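Local coordinates for protein aldehyde dehydrogenase (Anabaena variabilis, PDB 4H7N) that probably oxidises aldehydes to the corresponding carboxylic acids with NAD+ as acceptor, at residues 35-40 against 127-132; 47-52 against 100-105; 142-147 against 157-162; 149-154 against 184-189; 153-158 against 451-456. One frame throughout, in Å; residues are numbered along the deposited sequence.

Contact 1. Residues 35-40 against 127-132; sequences NRARRA and YPLVGV
Arg38 and Pro128 mark the nearest approach of the two backbones, with 6.5 Å between their CA atoms. Residues 35-40 are a stretch of helix 27-46; residues 127-132 pass from the break in strand 118-134 into its later part, from 129 onward, and the helix lies against that part. The sheet is the one that in this family belongs to the cofactor-binding domain. Arg38 and Leu129 carry most of the contact. The arginine chain runs extended from CG to NE (chi2 180°), so that the two side chains cross at about a right angle and the guanidinium lies over Leu129. CB of Leu129 sits 3.7 Å above the guanidinium plane, over its centre and 3.8 Å from CZ of Arg38. The CD2 branch of Leu129 comes within 4.0 Å of Arg38 NE, while its CD1 branch turns to the methyl of Ala37, 4.1 Å from CB. Pro128 meets the group obliquely, its CB 3.9 Å from Arg38 NH1. The polar ends of the guanidinium are engaged beyond the two segments: NH1 forms a salt bridge with OD2 of Asp204, and NH2 is bonded to the carbonyl O of Tyr202. That same Asp204 OD2 also accepts a bond from the backbone N of Leu129. A leucine in place of Arg38 would probably leave Asp204 without this countercharge and the carbonyl of Tyr202 without this donor. The pattern implies a division of labour: the arginine presents a face to aliphatic carbon and spends its N-H groups on oxygens.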
# COMPACT_ATOMS: atom_id res chain seq x y z
N ASN A 35 -16.86 15.92 8.24
CA ASN A 35 -17.76 16.30 7.17
C ASN A 35 -17.58 17.74 6.71
O ASN A 35 -17.66 18.01 5.50
CB ASN A 35 -19.22 15.99 7.51
CG ASN A 35 -19.57 14.51 7.26
OD1 ASN A 35 -19.11 13.89 6.28
ND2 ASN A 35 -20.35 13.94 8.14
N ARG A 36 -17.26 18.63 7.63
CA ARG A 36 -16.87 20.00 7.29
C ARG A 36 -15.58 20.03 6.48
O ARG A 36 -15.46 20.76 5.50
CB ARG A 36 -16.72 20.85 8.58
N ALA A 37 -14.58 19.22 6.85
CA ALA A 37 -13.35 19.21 6.07
C ALA A 37 -13.61 18.68 4.65
O ALA A 37 -13.09 19.19 3.66
CB ALA A 37 -12.27 18.40 6.77
N ARG A 38 -14.47 17.68 4.53
CA ARG A 38 -14.83 17.09 3.23
C ARG A 38 -15.46 18.08 2.27
O ARG A 38 -15.17 18.05 1.06
CB ARG A 38 -15.77 15.91 3.41
CG ARG A 38 -15.04 14.64 3.83
CD ARG A 38 -16.05 13.51 3.99
NE ARG A 38 -15.42 12.32 4.54
CZ ARG A 38 -14.60 11.51 3.87
NH1 ARG A 38 -14.33 11.71 2.58
NH2 ARG A 38 -14.07 10.46 4.49
N ARG A 39 -16.33 18.92 2.82
CA ARG A 39 -16.98 19.97 2.06
C ARG A 39 -15.98 21.00 1.55
O ARG A 39 -16.10 21.49 0.45
CB ARG A 39 -18.09 20.64 2.88
CG ARG A 39 -19.39 19.84 2.83
CD ARG A 39 -20.61 20.61 3.34
NE ARG A 39 -21.00 20.10 4.66
CZ ARG A 39 -20.61 20.59 5.83
NH1 ARG A 39 -19.85 21.69 5.93
NH2 ARG A 39 -21.02 19.98 6.94
N ALA A 40 -14.98 21.32 2.36
CA ALA A 40 -13.98 22.30 1.96
C ALA A 40 -12.92 21.72 1.01
O ALA A 40 -12.20 22.48 0.34
CB ALA A 40 -13.31 22.88 3.20
N TYR A 127 -7.01 11.28 -2.12
CA TYR A 127 -7.99 10.80 -1.13
C TYR A 127 -8.60 12.06 -0.51
O TYR A 127 -7.86 12.94 -0.09
CB TYR A 127 -7.31 9.98 -0.07
CG TYR A 127 -6.85 8.63 -0.57
CD1 TYR A 127 -5.63 8.48 -1.17
CD2 TYR A 127 -7.66 7.51 -0.48
CE1 TYR A 127 -5.20 7.24 -1.66
CE2 TYR A 127 -7.24 6.26 -0.98
CZ TYR A 127 -6.02 6.16 -1.56
OH TYR A 127 -5.59 4.98 -2.05
N PRO A 128 -9.93 12.14 -0.40
CA PRO A 128 -10.45 13.43 0.11
C PRO A 128 -10.08 13.74 1.58
O PRO A 128 -9.82 14.91 1.90
CB PRO A 128 -11.95 13.27 -0.04
CG PRO A 128 -12.11 12.34 -1.22
CD PRO A 128 -10.99 11.35 -1.06
N LEU A 129 -10.08 12.75 2.44
CA LEU A 129 -9.83 12.95 3.87
C LEU A 129 -8.87 11.93 4.48
O LEU A 129 -9.11 10.71 4.48
CB LEU A 129 -11.14 12.95 4.63
CG LEU A 129 -11.01 13.35 6.12
CD1 LEU A 129 -10.48 14.79 6.26
CD2 LEU A 129 -12.33 13.22 6.84
N VAL A 130 -7.74 12.44 4.96
CA VAL A 130 -6.65 11.64 5.52
C VAL A 130 -6.66 11.88 7.03
O VAL A 130 -6.79 13.06 7.49
CB VAL A 130 -5.29 12.05 4.91
CG1 VAL A 130 -4.15 11.36 5.61
CG2 VAL A 130 -5.28 11.70 3.44
N GLY A 131 -6.63 10.80 7.79
CA GLY A 131 -6.40 10.89 9.25
C GLY A 131 -4.95 10.62 9.67
O GLY A 131 -4.30 9.64 9.24
N VAL A 132 -4.41 11.51 10.49
CA VAL A 132 -3.08 11.33 11.04
C VAL A 132 -3.12 11.22 12.55
O VAL A 132 -3.66 12.08 13.24
CB VAL A 132 -2.20 12.54 10.67
CG1 VAL A 132 -0.87 12.46 11.39
CG2 VAL A 132 -1.98 12.57 9.17

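Contact 2. Residues 47-52 against 100-105; sequences LGVEGR and GLAPEL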
# COMPACT_ATOMS: atom_id res chain seq x y z
N LEU A 47 -8.11 24.37 -6.29
CA LEU A 47 -7.05 25.40 -6.32
C LEU A 47 -5.84 25.06 -7.16
O LEU A 47 -5.16 25.94 -7.60
CB LEU A 47 -6.49 25.67 -4.94
CG LEU A 47 -7.13 26.69 -4.03
CD1 LEU A 47 -6.15 26.94 -2.89
CD2 LEU A 47 -7.50 27.98 -4.72
N GLY A 48 -5.53 23.78 -7.32
CA GLY A 48 -4.30 23.38 -7.97
C GLY A 48 -3.07 23.43 -7.07
O GLY A 48 -3.01 24.17 -6.07
N VAL A 49 -2.08 22.63 -7.43
CA VAL A 49 -0.88 22.54 -6.60
C VAL A 49 -0.18 23.89 -6.38
O VAL A 49 0.35 24.13 -5.31
CB VAL A 49 0.13 21.52 -7.17
CG1 VAL A 49 0.70 21.95 -8.49
CG2 VAL A 49 1.24 21.29 -6.15
N GLU A 50 -0.22 24.78 -7.36
CA GLU A 50 0.48 26.06 -7.20
C GLU A 50 -0.25 26.94 -6.18
O GLU A 50 0.38 27.62 -5.37
CB GLU A 50 0.68 26.79 -8.54
CG GLU A 50 1.66 26.13 -9.52
CD GLU A 50 3.10 26.01 -8.98
OE1 GLU A 50 3.54 26.73 -8.03
OE2 GLU A 50 3.82 25.16 -9.52
N GLY A 51 -1.56 26.96 -6.25
CA GLY A 51 -2.36 27.64 -5.24
C GLY A 51 -2.14 27.05 -3.82
O GLY A 51 -2.08 27.80 -2.86
N ARG A 52 -2.02 25.72 -3.71
CA ARG A 52 -1.85 25.08 -2.41
C ARG A 52 -0.50 25.42 -1.82
O ARG A 52 -0.41 25.66 -0.61
CB ARG A 52 -2.08 23.55 -2.43
CG ARG A 52 -3.52 23.22 -2.73
CD ARG A 52 -3.86 21.75 -2.61
NE ARG A 52 -3.16 20.88 -3.58
CZ ARG A 52 -3.60 20.54 -4.78
NH1 ARG A 52 -4.76 20.97 -5.24
NH2 ARG A 52 -2.88 19.70 -5.52
N GLY A 100 8.45 22.29 -3.10
CA GLY A 100 9.33 22.15 -4.24
C GLY A 100 9.05 20.92 -5.06
O GLY A 100 9.18 20.94 -6.30
N LEU A 101 8.72 19.81 -4.39
CA LEU A 101 8.61 18.55 -5.12
C LEU A 101 7.26 18.36 -5.74
O LEU A 101 7.14 17.69 -6.74
CB LEU A 101 8.87 17.35 -4.22
CG LEU A 101 10.26 17.20 -3.67
CD1 LEU A 101 10.30 16.02 -2.68
CD2 LEU A 101 11.31 17.06 -4.77
N ALA A 102 6.23 18.92 -5.12
CA ALA A 102 4.86 18.57 -5.48
C ALA A 102 4.45 18.82 -6.95
O ALA A 102 3.77 17.95 -7.51
CB ALA A 102 3.87 19.22 -4.55
N PRO A 103 4.83 19.97 -7.57
CA PRO A 103 4.33 20.21 -8.95
C PRO A 103 4.72 19.10 -9.91
O PRO A 103 3.92 18.66 -10.72
CB PRO A 103 4.96 21.57 -9.32
CG PRO A 103 5.08 22.25 -7.97
CD PRO A 103 5.56 21.14 -7.05
N GLU A 104 5.95 18.64 -9.81
CA GLU A 104 6.43 17.62 -10.71
C GLU A 104 5.72 16.31 -10.45
O GLU A 104 5.40 15.58 -11.37
CB GLU A 104 7.91 17.46 -10.54
CG GLU A 104 8.53 16.35 -11.35
CD GLU A 104 9.35 15.44 -10.45
OE1 GLU A 104 9.36 15.69 -9.20
OE2 GLU A 104 9.98 14.49 -10.97
N LEU A 105 5.43 16.03 -9.19
CA LEU A 105 4.76 14.77 -8.84
C LEU A 105 3.30 14.77 -9.25
O LEU A 105 2.74 13.69 -9.40
CB LEU A 105 4.90 14.47 -7.32
CG LEU A 105 6.36 14.29 -6.87
CD1 LEU A 105 6.48 14.13 -5.37
CD2 LEU A 105 7.02 13.09 -7.56
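The first torsion of Val49 (chi1 66°) places CG2 anti to the backbone N and CG1 between that N and the carbonyl carbon, and in this pose both methyls meet the helix of residues 100-105. CG2 lies 3.7 Å from CB of Ala102, the tightest apolar approach of the pair, and 4.4 Å from CG of Pro103. CG1 comes to 4.1 Å from the CA of Pro103, so the valine spans two consecutive residues of its neighbour. Glu50, next in the chain, is bent at its second torsion (chi2 -61°), which swings the carboxylate round across the proline ring at about a right angle. Its OE2 stands 3.5 Å from CG of Pro103 and 3.8 Å from CB; with carbon on the far side, this is a van der Waals contact. Glu50 is exposed, whereas Ala102 is buried, so the contact grades from interior to solvent across these side chains. Pro103 has no N-H to give to the preceding turn, and the helix is kinked there, where the N of Glu104 also lacks that bond. Arg52 does not touch the other segment: its NE is bonded to the carbonyl O of Leu152 and NH1 to that of Trp44. Leu106, just past the second segment, receives both Val49 and Arg52. The short helical segments have axes 9.5 Å apart at an angle of 169°; helices 48-64 and 82-106 thus form a nearly antiparallel pair, packed through Val49 on Ala102 and Pro103 at its partly exposed margin.

Contact 3. Residues 142-147 against 157-162; sequences LSMIDT and VVVKPS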
# COMPACT_ATOMS: atom_id res chain seq x y z
N LEU A 142 6.50 14.84 13.88
CA LEU A 142 5.75 13.64 13.54
C LEU A 142 4.23 13.89 13.31
O LEU A 142 3.59 13.06 12.71
CB LEU A 142 6.04 12.51 14.55
CG LEU A 142 7.53 12.08 14.52
CD1 LEU A 142 7.89 11.00 15.53
CD2 LEU A 142 7.98 11.57 13.15
N SER A 143 3.67 15.00 13.79
CA SER A 143 2.32 15.37 13.44
C SER A 143 2.26 15.87 11.99
O SER A 143 1.19 15.79 11.37
CB SER A 143 1.74 16.42 14.39
OG SER A 143 2.37 17.68 14.25
N MSE A 144 3.39 16.34 11.47
CA MSE A 144 3.40 17.05 10.21
C MSE A 144 4.06 16.31 9.08
O MSE A 144 3.93 16.70 7.93
CB MSE A 144 4.15 18.38 10.42
CG MSE A 144 3.34 19.34 11.28
SE MSE A 144 1.69 19.97 10.40
CE MSE A 144 0.40 19.20 11.56
N ILE A 145 4.81 15.26 9.38
CA ILE A 145 5.56 14.53 8.38
C ILE A 145 4.69 13.95 7.28
O ILE A 145 5.09 13.98 6.14
CB ILE A 145 6.47 13.44 9.04
CG1 ILE A 145 7.53 12.96 8.05
CG2 ILE A 145 5.69 12.25 9.59
CD1 ILE A 145 8.60 12.08 8.67
N ASP A 146 3.50 13.42 7.61
CA ASP A 146 2.57 12.94 6.60
C ASP A 146 1.61 14.07 6.17
O ASP A 146 1.22 14.19 5.04
CB ASP A 146 1.78 11.73 7.14
CG ASP A 146 2.69 10.50 7.46
OD1 ASP A 146 3.48 10.07 6.61
OD2 ASP A 146 2.58 9.97 8.58
N THR A 147 1.25 14.93 7.11
CA THR A 147 0.22 15.95 6.87
C THR A 147 0.58 16.85 5.70
O THR A 147 -0.26 17.18 4.84
CB THR A 147 0.01 16.77 8.17
OG1 THR A 147 -0.41 15.91 9.23
CG2 THR A 147 -1.01 17.90 8.01
N VAL A 157 -6.89 17.04 5.83
CA VAL A 157 -6.20 16.21 6.79
C VAL A 157 -6.72 16.53 8.19
O VAL A 157 -6.80 17.73 8.56
CB VAL A 157 -4.69 16.46 6.76
CG1 VAL A 157 -3.99 15.51 7.73
CG2 VAL A 157 -4.10 16.33 5.36
N VAL A 158 -7.12 15.50 8.92
CA VAL A 158 -7.44 15.61 10.37
C VAL A 158 -6.29 15.04 11.18
O VAL A 158 -5.92 13.88 11.03
CB VAL A 158 -8.73 14.86 10.75
CG1 VAL A 158 -9.06 15.10 12.20
CG2 VAL A 158 -9.88 15.40 9.96
N VAL A 159 -5.67 15.86 12.01
CA VAL A 159 -4.54 15.48 12.76
C VAL A 159 -4.90 15.36 14.24
O VAL A 159 -5.41 16.31 14.82
CB VAL A 159 -3.40 16.56 12.63
CG1 VAL A 159 -2.16 16.20 13.45
CG2 VAL A 159 -3.05 16.76 11.19
N LYS A 160 -4.59 14.21 14.82
CA LYS A 160 -4.82 13.90 16.23
C LYS A 160 -3.49 13.56 16.90
O LYS A 160 -3.03 12.42 16.90
CB LYS A 160 -5.83 12.71 16.46
CG LYS A 160 -6.28 12.77 17.92
CD LYS A 160 -6.49 11.47 18.65
CE LYS A 160 -5.26 10.60 18.73
NZ LYS A 160 -4.54 10.93 19.93
N PRO A 161 -2.83 14.57 17.44
CA PRO A 161 -1.60 14.31 18.19
C PRO A 161 -1.88 13.61 19.52
O PRO A 161 -3.01 13.53 19.93
CB PRO A 161 -0.98 15.70 18.40
CG PRO A 161 -1.85 16.66 17.66
CD PRO A 161 -3.20 16.00 17.47
N SER A 162 -0.85 13.04 20.13
CA SER A 162 -0.96 12.33 21.40
C SER A 162 -1.37 13.30 22.45
O SER A 162 -0.88 14.42 22.50
CB SER A 162 0.41 11.76 21.83
OG SER A 162 0.40 11.23 23.17
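Thr147 lies over Val157 and Val159, two residues whose side chains rise from the same face of strand 156-161. Its CG2 methyl sits 3.8 Å from CG1 of Val157, crossing that side chain obliquely, while OG1 comes to 3.4 Å from CG2 of Val159. The first torsion (chi1 -59°) sets CG2 anti to the backbone N and directs OG1 back along the chain, where it donates a bond of 2.7 Å to the carbonyl O of Ser143. The donor lies in the carbonyl plane with a C=O...donor angle of 156°: a well-directed bond from Thr147 to the residue four earlier, linking the start of helix 147-153 to the preceding helical turn. Val159 is covered from several sides: its CG1 is 4.0 Å from CB of Ser143, and its CG2 is 4.2 Å from CE of Met144, present as selenomethionine. Ser143 turns its OG away to the carbonyl O of Leu140. The backbones stay close at both ends, with CA atoms 6.2 Å apart at Ser143 and Pro161 and 6.4 Å at Thr147 and Val157. Strands 118-134 and 156-161 are parallel neighbours, and the helices between them form the connection of a beta-alpha-beta crossover, packed here on the strand it leads into. A valine in place of Thr147 would probably leave the carbonyl of Ser143 without this donor and the link to the preceding turn lost. Chemically, the buried face accepts a hydroxyl because its proton is spent inside its own segment, so that the hydroxyl oxygen next to Val159 is already bonded.

Contact 4. Residues 149-154 against 184-189; sequences PALLAG and DVLIFV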
# COMPACT_ATOMS: atom_id res chain seq x y z
N PRO A 149 2.75 16.57 2.95
CA PRO A 149 2.57 16.10 1.57
C PRO A 149 1.12 15.76 1.25
O PRO A 149 0.65 16.01 0.14
CB PRO A 149 3.49 14.85 1.49
CG PRO A 149 3.87 14.49 2.91
CD PRO A 149 3.74 15.78 3.69
N ALA A 150 0.37 15.24 2.21
CA ALA A 150 -1.03 14.98 1.94
C ALA A 150 -1.78 16.27 1.57
O ALA A 150 -2.60 16.27 0.65
CB ALA A 150 -1.67 14.33 3.13
N LEU A 151 -1.51 17.39 2.28
CA LEU A 151 -2.16 18.62 1.95
C LEU A 151 -1.81 19.08 0.54
O LEU A 151 -2.68 19.52 -0.18
CB LEU A 151 -1.82 19.76 2.93
CG LEU A 151 -2.49 19.59 4.30
CD1 LEU A 151 -1.82 20.51 5.31
CD2 LEU A 151 -3.96 19.92 4.26
N LEU A 152 -0.55 18.98 0.17
CA LEU A 152 -0.12 19.42 -1.14
C LEU A 152 -0.70 18.58 -2.25
O LEU A 152 -0.88 19.05 -3.38
CB LEU A 152 1.41 19.48 -1.20
CG LEU A 152 1.95 20.68 -0.40
CD1 LEU A 152 3.44 20.58 -0.08
CD2 LEU A 152 1.70 22.00 -1.12
N ALA A 153 -0.97 17.32 -1.94
CA ALA A 153 -1.61 16.41 -2.87
C ALA A 153 -3.04 16.84 -3.17
O ALA A 153 -3.61 16.40 -4.17
CB ALA A 153 -1.64 14.99 -2.33
N GLY A 154 -3.61 17.69 -2.32
CA GLY A 154 -4.99 18.07 -2.46
C GLY A 154 -5.95 17.40 -1.48
O GLY A 154 -7.13 17.58 -1.62
N ASP A 184 -10.07 25.44 6.78
CA ASP A 184 -11.12 24.43 6.82
C ASP A 184 -10.73 23.05 6.26
O ASP A 184 -11.53 22.13 6.32
CB ASP A 184 -12.35 24.95 6.14
CG ASP A 184 -12.92 26.17 6.85
OD1 ASP A 184 -13.10 26.14 8.09
OD2 ASP A 184 -13.17 27.15 6.16
N VAL A 185 -9.49 22.89 5.82
CA VAL A 185 -9.01 21.57 5.38
C VAL A 185 -7.91 20.93 6.20
O VAL A 185 -7.60 19.75 5.97
CB VAL A 185 -8.59 21.52 3.88
CG1 VAL A 185 -9.79 21.81 2.99
CG2 VAL A 185 -7.41 22.41 3.58
N LEU A 186 -7.29 21.69 7.11
CA LEU A 186 -6.37 21.15 8.07
C LEU A 186 -7.07 21.33 9.40
O LEU A 186 -7.29 22.47 9.84
CB LEU A 186 -5.08 21.94 8.07
CG LEU A 186 -4.12 21.57 9.17
CD1 LEU A 186 -3.82 20.09 9.22
CD2 LEU A 186 -2.82 22.34 9.00
N ILE A 187 -7.48 20.21 9.98
CA ILE A 187 -8.26 20.21 11.18
C ILE A 187 -7.46 19.51 12.27
O ILE A 187 -7.01 18.36 12.09
CB ILE A 187 -9.55 19.38 10.96
CG1 ILE A 187 -10.34 19.90 9.77
CG2 ILE A 187 -10.42 19.44 12.19
CD1 ILE A 187 -10.71 21.36 9.85
N PHE A 188 -7.26 20.17 13.40
CA PHE A 188 -6.59 19.55 14.55
C PHE A 188 -7.65 19.10 15.57
O PHE A 188 -8.54 19.88 15.89
CB PHE A 188 -5.70 20.55 15.26
CG PHE A 188 -4.49 20.90 14.48
CD1 PHE A 188 -3.40 20.07 14.48
CD2 PHE A 188 -4.46 22.05 13.73
CE1 PHE A 188 -2.28 20.39 13.77
CE2 PHE A 188 -3.32 22.38 12.99
CZ PHE A 188 -2.25 21.54 13.02
N VAL A 189 -7.56 17.86 16.04
CA VAL A 189 -8.45 17.36 17.07
C VAL A 189 -7.61 16.81 18.20
O VAL A 189 -6.52 16.33 18.01
CB VAL A 189 -9.45 16.31 16.56
CG1 VAL A 189 -10.34 16.90 15.46
CG2 VAL A 189 -8.76 15.11 16.00
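Leu151 forks over Val185 and Leu186, joining helix 147-153 to the edge where strand 186-188 begins, a helix-on-sheet contact within an alpha/beta fold. The two branches divide the work: CD1 meets CD2 of Leu186 at 4.2 Å, and CD2 meets CG2 of Val185 at 4.3 Å. The same CD2 also lies 4.0 Å from the carbonyl O of Val185. With CG anti to the carbonyl carbon (chi1 -73°), the leucine leans out from the helix towards the strand, and all three touching residues are buried.

Around this first shell, the backbone of the second segment is fixed by its parallel neighbour: Val185 and Ile187 are hydrogen-bonded to Val157, whose side chain also touches Leu151. Leu186 is backed by Leu176 of helix 169-176, and Val185 by Ala40 and Trp44 of helix 27-46. On the other side, the helix carrying Leu151 ends at Gly154 in a Schellman motif. Its positive phi of 103° would press a side chain against the preceding carbonyl O, which glycine avoids. Close to the end of the helix, Ala153 N bonds Pro149 O at 2.9 Å, and Gly154 N reaches back to the carbonyl O of Leu151 itself, at 3.0 Å.

Contact 5. Residues 153-158 against 451-456; sequences AGCAVV and KRFLRK
Ala153 and Phe453 bring the backbones to 6.6 Å between CA atoms, where the chain leaving helix 147-153 passes the type I turn from Lys451 to Leu454. The methyl of Ala153 fits between the two residues at the end of this turn: its CB is 4.1 Å from CB of Phe453 and 4.0 Å from CD2 of Leu454. That CD2 also packs 3.6 Å from the carbonyl O of Ala153. Cys155 holds SG anti to its carbonyl carbon (chi1 -53°), which points the sulfur at Phe453, 3.8 Å from CB and 3.7 Å from the carbonyl O. It lies 5.4 Å from the ring centroid and 53° off the ring normal, an oblique sulfur-aromatic contact. Over the ring itself lies CG of Arg452, whose NH2 holds Asp146 in a salt bridge. Strands 156-161 and 454-462 both neighbour strand 118-134, parallel and antiparallel, so the contact joins their leading ends; the second continues to the dimer interface, where Lys456 forms a salt bridge with Glu431 of the second subunit. Phe453 is too far from Glu232, the predicted active-site residue, to touch it. Methyl, sulfur and aromatic stem thus meet each other and two carbonyl oxygens in van der Waals contact, so shape rather than polar bonding joins the segments.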
# COMPACT_ATOMS: atom_id res chain seq x y z
N ALA A 153 -0.97 17.32 -1.94
CA ALA A 153 -1.61 16.41 -2.87
C ALA A 153 -3.04 16.84 -3.17
O ALA A 153 -3.61 16.40 -4.17
CB ALA A 153 -1.64 14.99 -2.33
N GLY A 154 -3.61 17.69 -2.32
CA GLY A 154 -4.99 18.07 -2.46
C GLY A 154 -5.95 17.40 -1.48
O GLY A 154 -7.13 17.58 -1.62
N CYS A 155 -5.44 16.73 -0.47
CA CYS A 155 -6.24 16.14 0.58
C CYS A 155 -6.56 17.15 1.66
O CYS A 155 -5.78 18.01 1.95
CB CYS A 155 -5.44 15.04 1.28
SG CYS A 155 -4.70 13.74 0.22
N ALA A 156 -7.70 16.98 2.32
CA ALA A 156 -7.89 17.51 3.66
C ALA A 156 -7.35 16.51 4.69
O ALA A 156 -7.26 15.27 4.43
CB ALA A 156 -9.35 17.80 3.92
N VAL A 157 -6.89 17.04 5.83
CA VAL A 157 -6.20 16.21 6.79
C VAL A 157 -6.72 16.53 8.19
O VAL A 157 -6.80 17.73 8.56
CB VAL A 157 -4.69 16.46 6.76
CG1 VAL A 157 -3.99 15.51 7.73
CG2 VAL A 157 -4.10 16.33 5.36
N VAL A 158 -7.12 15.50 8.92
CA VAL A 158 -7.44 15.61 10.37
C VAL A 158 -6.29 15.04 11.18
O VAL A 158 -5.92 13.88 11.03
CB VAL A 158 -8.73 14.86 10.75
CG1 VAL A 158 -9.06 15.10 12.20
CG2 VAL A 158 -9.88 15.40 9.96
N LYS A 451 2.94 10.43 -3.36
CA LYS A 451 2.06 9.68 -4.21
C LYS A 451 1.17 8.68 -3.52
O LYS A 451 0.10 8.35 -3.99
CB LYS A 451 2.87 9.05 -5.32
CG LYS A 451 3.45 10.13 -6.24
CD LYS A 451 4.21 9.54 -7.43
CE LYS A 451 3.30 9.41 -8.64
NZ LYS A 451 2.91 10.76 -9.13
N ARG A 452 1.55 8.23 -2.35
CA ARG A 452 0.63 7.41 -1.61
C ARG A 452 -0.75 8.04 -1.36
O ARG A 452 -1.72 7.31 -1.10
CB ARG A 452 1.30 6.88 -0.35
CG ARG A 452 1.48 7.85 0.73
CD ARG A 452 2.52 7.36 1.77
NE ARG A 452 3.09 8.59 2.28
CZ ARG A 452 3.21 8.98 3.56
NH1 ARG A 452 2.83 8.21 4.56
NH2 ARG A 452 3.77 10.15 3.82
N PHE A 453 -0.83 9.38 -1.39
CA PHE A 453 -2.09 10.09 -1.09
C PHE A 453 -2.97 10.36 -2.32
O PHE A 453 -3.96 11.06 -2.20
CB PHE A 453 -1.77 11.43 -0.40
CG PHE A 453 -1.12 11.26 0.94
CD1 PHE A 453 -1.71 10.50 1.91
CD2 PHE A 453 0.15 11.73 1.16
CE1 PHE A 453 -1.11 10.31 3.16
CE2 PHE A 453 0.79 11.49 2.36
CZ PHE A 453 0.16 10.80 3.36
N LEU A 454 -2.59 9.80 -3.46
CA LEU A 454 -3.22 10.03 -4.77
C LEU A 454 -3.61 8.72 -5.38
O LEU A 454 -2.87 7.71 -5.22
CB LEU A 454 -2.22 10.71 -5.71
CG LEU A 454 -1.84 12.14 -5.23
CD1 LEU A 454 -0.53 12.49 -5.88
CD2 LEU A 454 -2.91 13.14 -5.62
N ARG A 455 -4.78 8.68 -6.00
CA ARG A 455 -5.13 7.54 -6.80
C ARG A 455 -4.82 7.92 -8.25
O ARG A 455 -5.15 9.00 -8.70
CB ARG A 455 -6.60 7.21 -6.69
CG ARG A 455 -6.99 6.60 -5.38
CD ARG A 455 -8.40 6.06 -5.55
NE ARG A 455 -8.94 5.34 -4.38
CZ ARG A 455 -9.62 5.91 -3.39
NH1 ARG A 455 -10.09 5.13 -2.41
NH2 ARG A 455 -9.81 7.23 -3.36
N LYS A 456 -4.15 7.02 -8.94
CA LYS A 456 -3.87 7.17 -10.35
C LYS A 456 -5.08 6.78 -11.15
O LYS A 456 -5.75 5.79 -10.84
CB LYS A 456 -2.66 6.29 -10.72
CG LYS A 456 -1.35 6.77 -10.13
CD LYS A 456 -0.24 5.73 -10.34
CE LYS A 456 0.80 5.72 -9.21
NZ LYS A 456 1.66 4.50 -9.39

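Contacts 3, 4 and 5 are buried throughout, whereas contacts 1 and 2 are only partly so. Contacts 1, 3, 4 and 5 all reach one sheet: 1 covers strand 118-134 from helix 27-46, 3 packs on strand 156-161 and 5 on the turn leading into it, and 4 joins helix 147-153 to strand 186-188. Contact 2 stands apart as a helix pair, tied to contact 4 through the bond from Arg52 NE to Leu152 O. Contact 5 shares Ala153 and Gly154 with contact 4 and alone leads on to the second subunit. None of the five has a hydrogen bond between its segments; aliphatic carbon is the common element. Charged groups take part directly at contacts 1 and 2, an internally bonded hydroxyl at contact 3 and a sulfur at contact 5.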